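Local coordinates for protein sialyltransferase 0160 (Photobacterium damselae, PDB 4R84) that probably transfers sialic acid from its CMP-activated donor to galactoside acceptors in alpha-2,6 linkage, using a GT-B fold, at residues 235-240 with 450-455; 244-249 with 304-309; 289-294 with 316-321; 297-302 with 488-493. One frame throughout, in Å; residues are numbered along the deposited sequence.

Contact 3 lies closest to the centre of the chain and pairs two parallel strands of the N-terminal Rossmann sheet through backbone bonds and one salt bridge. Contact 1, where residues 235-240 meet 450-455, sits at the donor site and relies on one serine hydroxyl, a water and an aromatic ring. Contacts 2 and 4 are more peripheral and join helix ends by apolar packing, with no hydrogen bond between their paired segments. Helix 237-246 serves contacts 1 and 2 with its two ends, while Tyr-299 of contact 4 touches Tyr-240, Tyr-244 and Leu-306. Gln-319 of contact 3 reaches Glu-297 of contact 4, and Phe-455 of contact 1 packs on Met-488 and Leu-491.

Contact 1 of 4, residues 235-240 with 450-455; sequences DGSSEY and ASSLYF. With CSF (cytidine-5'-monophosphate-3-fluoro-N-acetyl-neuraminic acid), chain E.
Ser-237 and Ser-452 form a polar junction backed by an aromatic ring, placed where the first turn of helix 237-246 meets the donor-binding loop after strand 445-447. Ser-452 OG accepts a hydrogen bond from Ser-237 N (2.9 Å, N-H...O angle 152°) and donates to a water at 3.0 Å, which in turn donates to Asp-235 O. One hydroxyl therefore serves the helix start as both acceptor and donor. It also lies 3.1 Å from Gly-236 CA, a close approach suited to a residue without a side chain; the backbone angles of Gly-236 themselves call for glycine.

In the GT-B fold two Rossmann-like domains face each other across a cleft, and this contact ties a loop of one to the other beside the bound CMP-3-fluoro-sialic acid. With Ser-452 OG trans to its own nitrogen (chi1 -179°), the hydroxyl goes to the helix while Ser-452 N donates to the phosphate oxygen O2A of the ligand at 3.1 Å. Ser-451 OG donates to that same O2A (3.0 Å) and accepts from Leu-453 N in an ST turn. Ala-450 O receives the sugar hydroxyls O8A and O9A.

Next to the Ser-237 to Ser-452 bond, Ser-237 CB sits over one face of Phe-455, 3.6 Å from the ring centroid, a CH-pi contact. Tyr-240 slides past the same ring, its CB 3.9 Å from Phe-455 CE2; Leu-484 and Met-488 of helix 483-490 also touch Phe-455.

Contact 2 of 4, residues 244-249 with 304-309; sequences YQWKDT and ANLHDL
Trp-246 O, in the turn that follows the body of helix 237-246, is gripped twice by one residue: Thr-249 N donates to it at 3.0 Å and Thr-249 OG1 at 2.9 Å, both from the same face of the carbonyl plane. The backbone bond closes a type I beta turn over residues 246-249, and threonine suits the fourth position because its hydroxyl adds a second hold on the same oxygen.

The turn presents Trp-246 and Lys-247 to residues 304-309. The indole, its CG trans to the backbone N (chi1 171°), brings CZ3 to within 3.8 Å of Leu-306 CD2, which arrives at the ring edge, close to its plane. Leu-309 crosses the indole at about a right angle and places its CD2 3.9 Å from the same CZ3. Leu-306 CD2 is shared, since it also lies 3.8 Å from Lys-247 CB, so the methyl wedges between the aromatic edge and the aliphatic root of the lysine.

The far end of Lys-247 turns back along its own segment, where NZ makes a salt bridge with Asp-248 OD2 (3.2 Å). Asp-248 OD1 comes 2.9 Å from Asn-305 ND2, but the angle is poor for a hydrogen bond and the carboxylate and amide planes stand 85° apart. The two segments are thus held directly by apolar packing at their buried side, while their polar coupling runs through helix 252-267, with one ammonium, Lys-252 NZ, donating to Lys-247 O and Asn-305 O, one carbonyl from each segment, and paired with the Asp-308 carboxylate.

Contact 3 of 4, residues 289-294 with 316-321; sequences DTDYYF and SAKQMP
Thr-290 meets Ser-316 through a water, which accepts from Thr-290 N (3.1 Å) and is hydrogen-bonded to Ser-316 OG (3.0 Å).

Asp-291 reaches across to Lys-318, its OD1 2.7 Å from NZ in a salt bridge whose ammonium comes from above the carboxylate, 57° out of its plane. The lysine chain bends at chi2 (-62°) and again at its end, which folds NZ back towards the aspartate; Ser-315 O is a second acceptor for it.

Tyr-292 pairs with Ala-317. Its N donates to Ser-316 O and its O accepts from Lys-318 N, both at 2.8 Å. On the same face of the sheet as Ala-317, its OH is hydrogen-bonded to His-285 ND1.

Tyr-293 lies on the other face. Its ring carbon CD1 is 3.6 Å from Lys-318 CB, an oblique approach in which the lysine's aliphatic root packs against the aromatic.

Phe-294 N donates to Lys-318 O and its O accepts from Met-320 N, both at 2.8 Å. Its CE1 meets Ala-317 CB at 4.1 Å, where the small alanine suits a place beside a large ring. Gln-319 NE2 lies near Phe-294 O at a poor angle; it donates to Met-320 O, in the carbonyl plane, and to Leu-295 O.

From Asp-291 to Phe-294 the backbone bonds thus go by turns to residues 225-234 and to 316-320. Two neighbouring parallel strands joined through helices 299-302 and 307-313 make a beta-alpha-beta crossover, the repeating motif of the Rossmann fold.

Contact 4 of 4, residues 297-302 with 488-493; sequences EDYLDV and MLTLGI
Tyr-299 and Leu-491 cross at about a right angle, the leucine driving its CD2 methyl obliquely against the base of the phenol. That methyl stands 3.8 Å from Tyr-299 CD1 and an equal 3.8 Å from Tyr-299 CB, so it rests where the ring joins CB. Tyr-299 swings its ring away from its own nitrogen (chi1 -173°), which lets the outer carbon CE1 continue towards Thr-490. The threonine comes at the ring edge, close to its plane, with CG2 4.2 Å from CE1, and also stands roughly perpendicular to it.

Val-302, one helical turn further on, lies alongside Thr-490 instead: the two side chains run past each other in opposite directions, CG2 to CG2 at 3.7 Å. Thr-490 presents its methyl while its OG1 is hydrogen-bonded to Gln-486 O, within its own helix.

Helix 483-490 ends here in a Schellman motif, in which Gly-492 takes a positive phi of 76° and its N bonds back to Leu-489 O while Ile-493 N reaches Met-488 O. Glycine readily adopts such a phi, and the turn carries the chain away from helix 299-302. Packing of a C-terminal helix on the N-terminal Rossmann domain is a familiar feature of GT-B enzymes.

Polar linkage between the segments is indirect. Arg-296 NH2 forms a salt bridge with Asp-298 OD2 and also donates to Leu-491 O.

Contact 1 of 4, residues 235-240 with 450-455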
# COMPACT_ATOMS: atom_id res chain seq x y z
N ASP A 235 -1.20 -8.35 -3.22
CA ASP A 235 -1.05 -8.76 -1.82
C ASP A 235 0.02 -9.83 -1.63
O ASP A 235 0.42 -10.11 -0.51
CB ASP A 235 -2.38 -9.20 -1.21
CG ASP A 235 -3.00 -10.37 -1.91
OD1 ASP A 235 -2.44 -10.84 -2.91
OD2 ASP A 235 -4.07 -10.80 -1.42
N GLY A 236 0.44 -10.46 -2.72
CA GLY A 236 1.50 -11.44 -2.62
C GLY A 236 1.61 -12.36 -3.81
O GLY A 236 1.43 -11.95 -4.94
N SER A 237 1.90 -13.62 -3.55
CA SER A 237 2.15 -14.55 -4.63
C SER A 237 0.91 -14.85 -5.47
O SER A 237 1.02 -15.21 -6.63
CB SER A 237 2.74 -15.85 -4.06
OG SER A 237 1.86 -16.40 -3.10
N SER A 238 -0.27 -14.66 -4.88
CA SER A 238 -1.51 -15.08 -5.53
C SER A 238 -1.74 -14.39 -6.89
O SER A 238 -2.17 -15.05 -7.83
CB SER A 238 -2.70 -14.84 -4.59
OG SER A 238 -3.69 -14.03 -5.20
N GLU A 239 -1.41 -13.10 -7.00
CA GLU A 239 -1.56 -12.39 -8.27
C GLU A 239 -0.65 -12.99 -9.35
O GLU A 239 -0.97 -12.94 -10.52
CB GLU A 239 -1.26 -10.90 -8.12
CG GLU A 239 -2.43 -10.07 -7.56
CD GLU A 239 -2.38 -9.93 -6.04
OE1 GLU A 239 -1.53 -10.60 -5.41
OE2 GLU A 239 -3.19 -9.14 -5.49
N TYR A 240 0.50 -13.51 -8.94
CA TYR A 240 1.49 -14.04 -9.88
C TYR A 240 1.11 -15.45 -10.33
O TYR A 240 1.24 -15.77 -11.50
CB TYR A 240 2.90 -13.99 -9.24
CG TYR A 240 3.24 -12.53 -9.09
CD1 TYR A 240 2.73 -11.79 -8.03
CD2 TYR A 240 3.97 -11.85 -10.08
CE1 TYR A 240 2.96 -10.43 -7.93
CE2 TYR A 240 4.21 -10.50 -9.97
CZ TYR A 240 3.70 -9.78 -8.90
OH TYR A 240 3.91 -8.42 -8.78
N ALA A 450 7.31 -22.50 2.85
CA ALA A 450 6.79 -21.62 1.80
C ALA A 450 5.67 -20.73 2.30
O ALA A 450 4.85 -21.14 3.12
CB ALA A 450 6.30 -22.42 0.62
N SER A 451 5.68 -19.50 1.81
CA SER A 451 4.68 -18.51 2.13
C SER A 451 4.83 -17.38 1.13
O SER A 451 5.89 -17.21 0.52
CB SER A 451 4.84 -17.99 3.55
OG SER A 451 4.10 -16.79 3.73
N SER A 452 3.75 -16.61 0.96
CA SER A 452 3.74 -15.43 0.11
C SER A 452 4.84 -14.45 0.50
O SER A 452 5.29 -13.64 -0.31
CB SER A 452 2.34 -14.77 0.17
OG SER A 452 2.30 -13.65 -0.67
N LEU A 453 5.26 -14.50 1.76
CA LEU A 453 6.25 -13.57 2.26
C LEU A 453 7.57 -13.65 1.48
O LEU A 453 8.34 -12.70 1.47
CB LEU A 453 6.50 -13.80 3.76
CG LEU A 453 7.20 -15.10 4.21
CD1 LEU A 453 8.73 -14.96 4.20
CD2 LEU A 453 6.68 -15.49 5.61
N TYR A 454 7.84 -14.79 0.83
CA TYR A 454 9.10 -14.95 0.10
C TYR A 454 9.14 -14.14 -1.19
O TYR A 454 10.21 -13.99 -1.79
CB TYR A 454 9.38 -16.45 -0.19
CG TYR A 454 9.96 -17.13 1.02
CD1 TYR A 454 11.32 -17.05 1.29
CD2 TYR A 454 9.13 -17.77 1.93
CE1 TYR A 454 11.85 -17.63 2.43
CE2 TYR A 454 9.65 -18.35 3.05
CZ TYR A 454 11.00 -18.27 3.31
OH TYR A 454 11.48 -18.86 4.45
N PHE A 455 8.00 -13.59 -1.60
CA PHE A 455 7.97 -12.80 -2.82
C PHE A 455 8.52 -11.39 -2.64
O PHE A 455 8.73 -10.67 -3.62
CB PHE A 455 6.55 -12.75 -3.36
CG PHE A 455 6.26 -13.82 -4.35
CD1 PHE A 455 6.32 -15.15 -3.96
CD2 PHE A 455 5.99 -13.51 -5.66
CE1 PHE A 455 6.07 -16.15 -4.87
CE2 PHE A 455 5.74 -14.52 -6.58
CZ PHE A 455 5.78 -15.84 -6.18
C5A CSF E . -2.19 -20.57 1.70
C4A CSF E . -2.83 -19.21 1.94
C2A CSF E . -1.62 -19.11 4.17
O6A CSF E . -1.04 -20.38 3.81
C6A CSF E . -0.85 -20.60 2.42
C3A CSF E . -2.97 -18.93 3.45
O4A CSF E . -4.11 -19.18 1.31
N5A CSF E . -1.99 -20.76 0.28
C7A CSF E . -0.21 -21.97 2.26
C8A CSF E . 1.14 -22.00 2.96
C9A CSF E . 1.87 -23.30 2.63
O9A CSF E . 3.14 -23.25 3.28
O8A CSF E . 1.91 -20.91 2.47
O7A CSF E . -1.06 -22.95 2.86
C1A CSF E . -1.84 -19.08 5.67
OBA CSF E . -2.23 -18.02 6.19
OAA CSF E . -1.63 -20.12 6.34
O1A CSF E . -0.80 -17.99 3.81
O2A CSF E . 1.30 -17.14 2.78
N1 CSF E . 3.23 -14.98 7.95
C2 CSF E . 4.22 -14.48 8.81
N3 CSF E . 5.18 -15.31 9.28
C4 CSF E . 5.17 -16.61 8.92
C5 CSF E . 4.18 -17.12 8.07
C6 CSF E . 3.19 -16.27 7.60
C3' CSF E . 2.00 -13.89 5.17
C2' CSF E . 2.63 -13.19 6.35
C1' CSF E . 2.18 -14.05 7.51
O4' CSF E . 1.02 -14.77 7.08
C4' CSF E . 0.69 -14.35 5.76
PA CSF E . 0.79 -17.79 4.04
O5' CSF E . 0.92 -16.63 5.12
C5' CSF E . 0.07 -15.50 5.00
O3' CSF E . 1.88 -13.02 4.05
O2' CSF E . 2.03 -11.90 6.54
N4 CSF E . 6.13 -17.45 9.39
O2 CSF E . 4.20 -13.27 9.13
O3A CSF E . 1.47 -19.01 4.61
C10 CSF E . -2.42 -21.85 -0.37
O10 CSF E . -3.09 -22.72 0.16
C11 CSF E . -1.99 -21.94 -1.81
F3A CSF E . -3.88 -19.79 4.01
O HOH W 1 2.99 -11.13 0.72

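Contact 2 of 4, residues 244-249 with 304-309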
# COMPACT_ATOMS: atom_id res chain seq x y z
N TYR A 244 0.33 -16.47 -14.06
CA TYR A 244 0.95 -17.67 -14.61
C TYR A 244 -0.09 -18.58 -15.27
O TYR A 244 0.12 -19.09 -16.38
CB TYR A 244 1.68 -18.43 -13.51
CG TYR A 244 2.27 -19.74 -13.97
CD1 TYR A 244 3.54 -19.78 -14.53
CD2 TYR A 244 1.57 -20.93 -13.83
CE1 TYR A 244 4.09 -20.99 -14.96
CE2 TYR A 244 2.11 -22.13 -14.26
CZ TYR A 244 3.37 -22.15 -14.81
OH TYR A 244 3.90 -23.35 -15.23
N GLN A 245 -1.21 -18.79 -14.58
CA GLN A 245 -2.24 -19.69 -15.07
C GLN A 245 -2.99 -19.12 -16.26
O GLN A 245 -3.63 -19.86 -17.01
CB GLN A 245 -3.22 -20.02 -13.93
CG GLN A 245 -2.61 -20.92 -12.86
CD GLN A 245 -3.48 -21.05 -11.61
OE1 GLN A 245 -4.26 -20.16 -11.28
NE2 GLN A 245 -3.36 -22.18 -10.93
N TRP A 246 -2.87 -17.81 -16.46
CA TRP A 246 -3.63 -17.09 -17.48
C TRP A 246 -2.79 -16.76 -18.73
O TRP A 246 -3.35 -16.45 -19.79
CB TRP A 246 -4.19 -15.80 -16.85
CG TRP A 246 -4.82 -14.80 -17.76
CD1 TRP A 246 -6.12 -14.78 -18.19
CD2 TRP A 246 -4.20 -13.63 -18.29
NE1 TRP A 246 -6.33 -13.67 -18.99
CE2 TRP A 246 -5.16 -12.95 -19.06
CE3 TRP A 246 -2.91 -13.10 -18.20
CZ2 TRP A 246 -4.88 -11.77 -19.74
CZ3 TRP A 246 -2.63 -11.94 -18.87
CH2 TRP A 246 -3.61 -11.28 -19.64
N LYS A 247 -1.47 -16.85 -18.61
CA LYS A 247 -0.57 -16.26 -19.61
C LYS A 247 -0.67 -16.91 -20.99
O LYS A 247 -0.33 -16.28 -22.00
CB LYS A 247 0.89 -16.32 -19.12
CG LYS A 247 1.52 -17.71 -19.00
CD LYS A 247 2.98 -17.60 -18.55
CE LYS A 247 3.62 -18.95 -18.23
NZ LYS A 247 3.52 -19.90 -19.37
N ASP A 248 -1.14 -18.16 -21.05
CA ASP A 248 -1.22 -18.86 -22.33
C ASP A 248 -2.62 -18.83 -22.93
O ASP A 248 -2.84 -19.41 -23.99
CB ASP A 248 -0.75 -20.31 -22.16
CG ASP A 248 0.69 -20.40 -21.69
OD1 ASP A 248 1.54 -19.69 -22.26
OD2 ASP A 248 0.97 -21.17 -20.74
N THR A 249 -3.55 -18.14 -22.27
CA THR A 249 -4.92 -18.04 -22.75
C THR A 249 -4.97 -17.38 -24.13
O THR A 249 -4.43 -16.29 -24.32
CB THR A 249 -5.80 -17.24 -21.77
OG1 THR A 249 -5.74 -17.85 -20.47
CG2 THR A 249 -7.23 -17.20 -22.24
N ALA A 304 7.71 -14.00 -21.22
CA ALA A 304 7.47 -13.49 -22.57
C ALA A 304 6.00 -13.48 -22.95
O ALA A 304 5.57 -12.63 -23.72
CB ALA A 304 8.27 -14.29 -23.58
N ASN A 305 5.22 -14.41 -22.39
CA ASN A 305 3.79 -14.46 -22.72
C ASN A 305 2.97 -13.40 -21.97
O ASN A 305 1.75 -13.40 -22.07
CB ASN A 305 3.22 -15.84 -22.42
CG ASN A 305 3.60 -16.87 -23.48
OD1 ASN A 305 3.65 -16.56 -24.66
ND2 ASN A 305 3.87 -18.09 -23.05
N LEU A 306 3.65 -12.52 -21.24
CA LEU A 306 2.97 -11.41 -20.57
C LEU A 306 3.37 -10.06 -21.14
O LEU A 306 2.96 -9.01 -20.64
CB LEU A 306 3.25 -11.43 -19.06
CG LEU A 306 2.58 -12.54 -18.26
CD1 LEU A 306 2.96 -12.44 -16.79
CD2 LEU A 306 1.06 -12.57 -18.42
N HIS A 307 4.19 -10.08 -22.20
CA HIS A 307 4.59 -8.84 -22.85
C HIS A 307 3.36 -8.10 -23.39
O HIS A 307 3.34 -6.86 -23.40
CB HIS A 307 5.56 -9.13 -23.99
CG HIS A 307 6.94 -9.47 -23.52
ND1 HIS A 307 7.97 -9.77 -24.38
CD2 HIS A 307 7.45 -9.59 -22.27
CE1 HIS A 307 9.06 -10.04 -23.68
NE2 HIS A 307 8.77 -9.93 -22.40
N ASP A 308 2.35 -8.85 -23.82
CA ASP A 308 1.14 -8.23 -24.34
C ASP A 308 0.36 -7.53 -23.22
O ASP A 308 -0.22 -6.46 -23.44
CB ASP A 308 0.28 -9.26 -25.08
CG ASP A 308 -0.09 -10.46 -24.22
OD1 ASP A 308 0.40 -10.58 -23.07
OD2 ASP A 308 -0.85 -11.32 -24.72
N LEU A 309 0.36 -8.12 -22.03
CA LEU A 309 -0.26 -7.45 -20.88
C LEU A 309 0.55 -6.23 -20.46
O LEU A 309 -0.01 -5.16 -20.16
CB LEU A 309 -0.42 -8.43 -19.71
CG LEU A 309 -1.01 -7.75 -18.46
CD1 LEU A 309 -2.42 -7.23 -18.75
CD2 LEU A 309 -1.03 -8.71 -17.27

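Contact 3 of 4, residues 289-294 with 316-321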
# COMPACT_ATOMS: atom_id res chain seq x y z
N ASP A 289 -8.19 6.91 -13.57
CA ASP A 289 -6.75 7.09 -13.35
C ASP A 289 -6.28 6.07 -12.31
O ASP A 289 -6.54 6.24 -11.12
CB ASP A 289 -6.45 8.51 -12.89
CG ASP A 289 -4.97 8.80 -12.82
OD1 ASP A 289 -4.16 7.94 -13.24
OD2 ASP A 289 -4.61 9.92 -12.40
N THR A 290 -5.57 5.05 -12.78
CA THR A 290 -5.25 3.87 -11.98
C THR A 290 -3.77 3.54 -12.03
O THR A 290 -3.16 3.54 -13.10
CB THR A 290 -6.01 2.63 -12.49
OG1 THR A 290 -7.42 2.88 -12.48
CG2 THR A 290 -5.70 1.38 -11.64
N ASP A 291 -3.20 3.25 -10.86
CA ASP A 291 -1.86 2.69 -10.76
C ASP A 291 -1.99 1.25 -10.27
O ASP A 291 -2.69 1.00 -9.28
CB ASP A 291 -0.99 3.47 -9.79
CG ASP A 291 -0.73 4.89 -10.25
OD1 ASP A 291 -0.59 5.11 -11.47
OD2 ASP A 291 -0.67 5.78 -9.38
N TYR A 292 -1.31 0.32 -10.95
CA TYR A 292 -1.20 -1.06 -10.47
C TYR A 292 0.18 -1.23 -9.88
O TYR A 292 1.17 -1.20 -10.62
CB TYR A 292 -1.38 -2.07 -11.61
CG TYR A 292 -2.65 -1.99 -12.41
CD1 TYR A 292 -3.81 -2.65 -12.00
CD2 TYR A 292 -2.68 -1.30 -13.61
CE1 TYR A 292 -4.97 -2.60 -12.76
CE2 TYR A 292 -3.83 -1.24 -14.37
CZ TYR A 292 -4.97 -1.89 -13.95
OH TYR A 292 -6.12 -1.81 -14.71
N TYR A 293 0.28 -1.36 -8.56
CA TYR A 293 1.57 -1.56 -7.94
C TYR A 293 1.87 -3.04 -7.87
O TYR A 293 1.21 -3.77 -7.14
CB TYR A 293 1.62 -0.94 -6.54
CG TYR A 293 1.64 0.56 -6.63
CD1 TYR A 293 2.81 1.23 -6.96
CD2 TYR A 293 0.48 1.31 -6.42
CE1 TYR A 293 2.84 2.60 -7.06
CE2 TYR A 293 0.50 2.69 -6.54
CZ TYR A 293 1.68 3.33 -6.86
OH TYR A 293 1.74 4.69 -6.97
N PHE A 294 2.86 -3.45 -8.66
CA PHE A 294 3.31 -4.84 -8.70
C PHE A 294 4.45 -5.04 -7.70
O PHE A 294 5.41 -4.28 -7.70
CB PHE A 294 3.81 -5.20 -10.10
CG PHE A 294 2.74 -5.47 -11.12
CD1 PHE A 294 2.00 -4.43 -11.66
CD2 PHE A 294 2.53 -6.77 -11.60
CE1 PHE A 294 1.03 -4.68 -12.62
CE2 PHE A 294 1.57 -7.02 -12.55
CZ PHE A 294 0.82 -5.97 -13.07
N SER A 316 0.50 2.54 -16.51
CA SER A 316 -0.29 2.29 -15.30
C SER A 316 0.36 1.22 -14.43
O SER A 316 0.10 1.15 -13.22
CB SER A 316 -1.72 1.87 -15.66
OG SER A 316 -2.43 2.96 -16.25
N ALA A 317 1.21 0.38 -15.03
CA ALA A 317 1.94 -0.63 -14.28
C ALA A 317 3.12 0.02 -13.56
O ALA A 317 3.93 0.70 -14.19
CB ALA A 317 2.42 -1.75 -15.20
N LYS A 318 3.19 -0.18 -12.25
CA LYS A 318 4.23 0.43 -11.42
C LYS A 318 4.93 -0.64 -10.57
O LYS A 318 4.33 -1.67 -10.25
CB LYS A 318 3.62 1.48 -10.48
CG LYS A 318 2.85 2.63 -11.15
CD LYS A 318 3.73 3.46 -12.04
CE LYS A 318 3.19 4.88 -12.17
NZ LYS A 318 1.80 4.92 -12.72
N GLN A 319 6.17 -0.36 -10.16
CA GLN A 319 6.87 -1.23 -9.23
C GLN A 319 6.59 -0.74 -7.81
O GLN A 319 6.78 0.43 -7.49
CB GLN A 319 8.38 -1.26 -9.51
CG GLN A 319 9.21 -1.95 -8.42
CD GLN A 319 8.83 -3.41 -8.24
OE1 GLN A 319 8.73 -4.16 -9.21
NE2 GLN A 319 8.60 -3.81 -6.99
N MET A 320 6.09 -1.63 -6.96
CA MET A 320 5.87 -1.31 -5.56
C MET A 320 7.21 -0.95 -4.91
O MET A 320 8.19 -1.68 -5.07
CB MET A 320 5.22 -2.49 -4.86
CG MET A 320 4.50 -2.20 -3.59
SD MET A 320 3.80 -3.71 -2.91
CE MET A 320 2.45 -4.05 -4.04
N PRO A 321 7.28 0.20 -4.23
CA PRO A 321 8.52 0.65 -3.62
C PRO A 321 8.77 -0.02 -2.28
O PRO A 321 7.82 -0.32 -1.57
CB PRO A 321 8.30 2.15 -3.44
CG PRO A 321 6.82 2.28 -3.24
CD PRO A 321 6.19 1.19 -4.07
O HOH W 2 -4.59 5.03 -15.67

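Contact 4 of 4, residues 297-302 with 488-493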
# COMPACT_ATOMS: atom_id res chain seq x y z
N GLU A 297 7.19 -6.06 -10.74
CA GLU A 297 6.75 -5.55 -12.03
C GLU A 297 7.51 -6.22 -13.17
O GLU A 297 6.99 -6.38 -14.26
CB GLU A 297 6.92 -4.02 -12.12
CG GLU A 297 6.33 -3.46 -13.41
CD GLU A 297 6.72 -2.01 -13.68
OE1 GLU A 297 7.56 -1.46 -12.93
OE2 GLU A 297 6.20 -1.42 -14.65
N ASP A 298 8.74 -6.63 -12.89
CA ASP A 298 9.56 -7.24 -13.93
C ASP A 298 9.02 -8.60 -14.38
O ASP A 298 9.46 -9.11 -15.40
CB ASP A 298 11.01 -7.38 -13.46
CG ASP A 298 11.14 -8.18 -12.18
OD1 ASP A 298 10.24 -8.10 -11.32
OD2 ASP A 298 12.16 -8.87 -12.03
N TYR A 299 8.05 -9.17 -13.66
CA TYR A 299 7.43 -10.40 -14.11
C TYR A 299 6.84 -10.18 -15.50
O TYR A 299 6.87 -11.08 -16.34
CB TYR A 299 6.35 -10.89 -13.13
CG TYR A 299 5.80 -12.25 -13.48
CD1 TYR A 299 6.66 -13.31 -13.76
CD2 TYR A 299 4.43 -12.50 -13.51
CE1 TYR A 299 6.18 -14.56 -14.08
CE2 TYR A 299 3.94 -13.75 -13.82
CZ TYR A 299 4.82 -14.78 -14.11
OH TYR A 299 4.36 -16.04 -14.44
N LEU A 300 6.34 -8.97 -15.76
CA LEU A 300 5.76 -8.66 -17.06
C LEU A 300 6.83 -8.58 -18.16
O LEU A 300 6.50 -8.61 -19.35
CB LEU A 300 5.00 -7.33 -17.01
CG LEU A 300 3.84 -7.28 -16.01
CD1 LEU A 300 3.25 -5.86 -15.99
CD2 LEU A 300 2.78 -8.31 -16.36
N ASP A 301 8.09 -8.46 -17.75
CA ASP A 301 9.24 -8.44 -18.67
C ASP A 301 9.80 -9.84 -18.89
O ASP A 301 9.99 -10.27 -20.03
CB ASP A 301 10.36 -7.54 -18.14
CG ASP A 301 9.96 -6.08 -18.06
OD1 ASP A 301 9.26 -5.60 -18.96
OD2 ASP A 301 10.37 -5.41 -17.08
N VAL A 302 10.09 -10.54 -17.79
CA VAL A 302 10.80 -11.83 -17.89
C VAL A 302 9.91 -12.95 -18.43
O VAL A 302 10.41 -13.91 -19.02
CB VAL A 302 11.40 -12.27 -16.54
CG1 VAL A 302 12.41 -11.24 -16.04
CG2 VAL A 302 10.31 -12.51 -15.50
N MET A 488 8.36 -18.54 -9.12
CA MET A 488 9.52 -18.16 -8.34
C MET A 488 10.82 -18.46 -9.08
O MET A 488 11.79 -17.70 -8.99
CB MET A 488 9.52 -18.88 -6.99
CG MET A 488 8.27 -18.61 -6.19
SD MET A 488 8.38 -19.34 -4.54
CE MET A 488 9.52 -18.21 -3.79
N LEU A 489 10.85 -19.57 -9.82
CA LEU A 489 12.01 -19.90 -10.65
C LEU A 489 12.22 -18.85 -11.75
O LEU A 489 13.34 -18.38 -11.94
CB LEU A 489 11.86 -21.30 -11.26
CG LEU A 489 12.00 -22.49 -10.29
CD1 LEU A 489 11.56 -23.78 -10.95
CD2 LEU A 489 13.42 -22.64 -9.76
N THR A 490 11.15 -18.49 -12.45
CA THR A 490 11.21 -17.48 -13.52
C THR A 490 11.68 -16.12 -13.00
O THR A 490 12.41 -15.39 -13.67
CB THR A 490 9.83 -17.33 -14.21
OG1 THR A 490 9.48 -18.56 -14.84
CG2 THR A 490 9.84 -16.22 -15.26
N LEU A 491 11.23 -15.79 -11.79
CA LEU A 491 11.60 -14.54 -11.13
C LEU A 491 12.97 -14.60 -10.46
O LEU A 491 13.46 -13.59 -9.97
CB LEU A 491 10.53 -14.16 -10.10
CG LEU A 491 9.20 -13.65 -10.67
CD1 LEU A 491 8.18 -13.51 -9.54
CD2 LEU A 491 9.40 -12.33 -11.39
N GLY A 492 13.59 -15.77 -10.41
CA GLY A 492 14.92 -15.87 -9.82
C GLY A 492 14.94 -15.81 -8.30
O GLY A 492 15.99 -15.61 -7.69
N ILE A 493 13.79 -16.04 -7.69
CA ILE A 493 13.70 -16.00 -6.24
C ILE A 493 14.41 -17.21 -5.69
O ILE A 493 15.15 -17.12 -4.70
CB ILE A 493 12.25 -15.97 -5.76
CG1 ILE A 493 11.56 -14.72 -6.29
CG2 ILE A 493 12.20 -16.03 -4.23
CD1 ILE A 493 10.07 -14.66 -6.00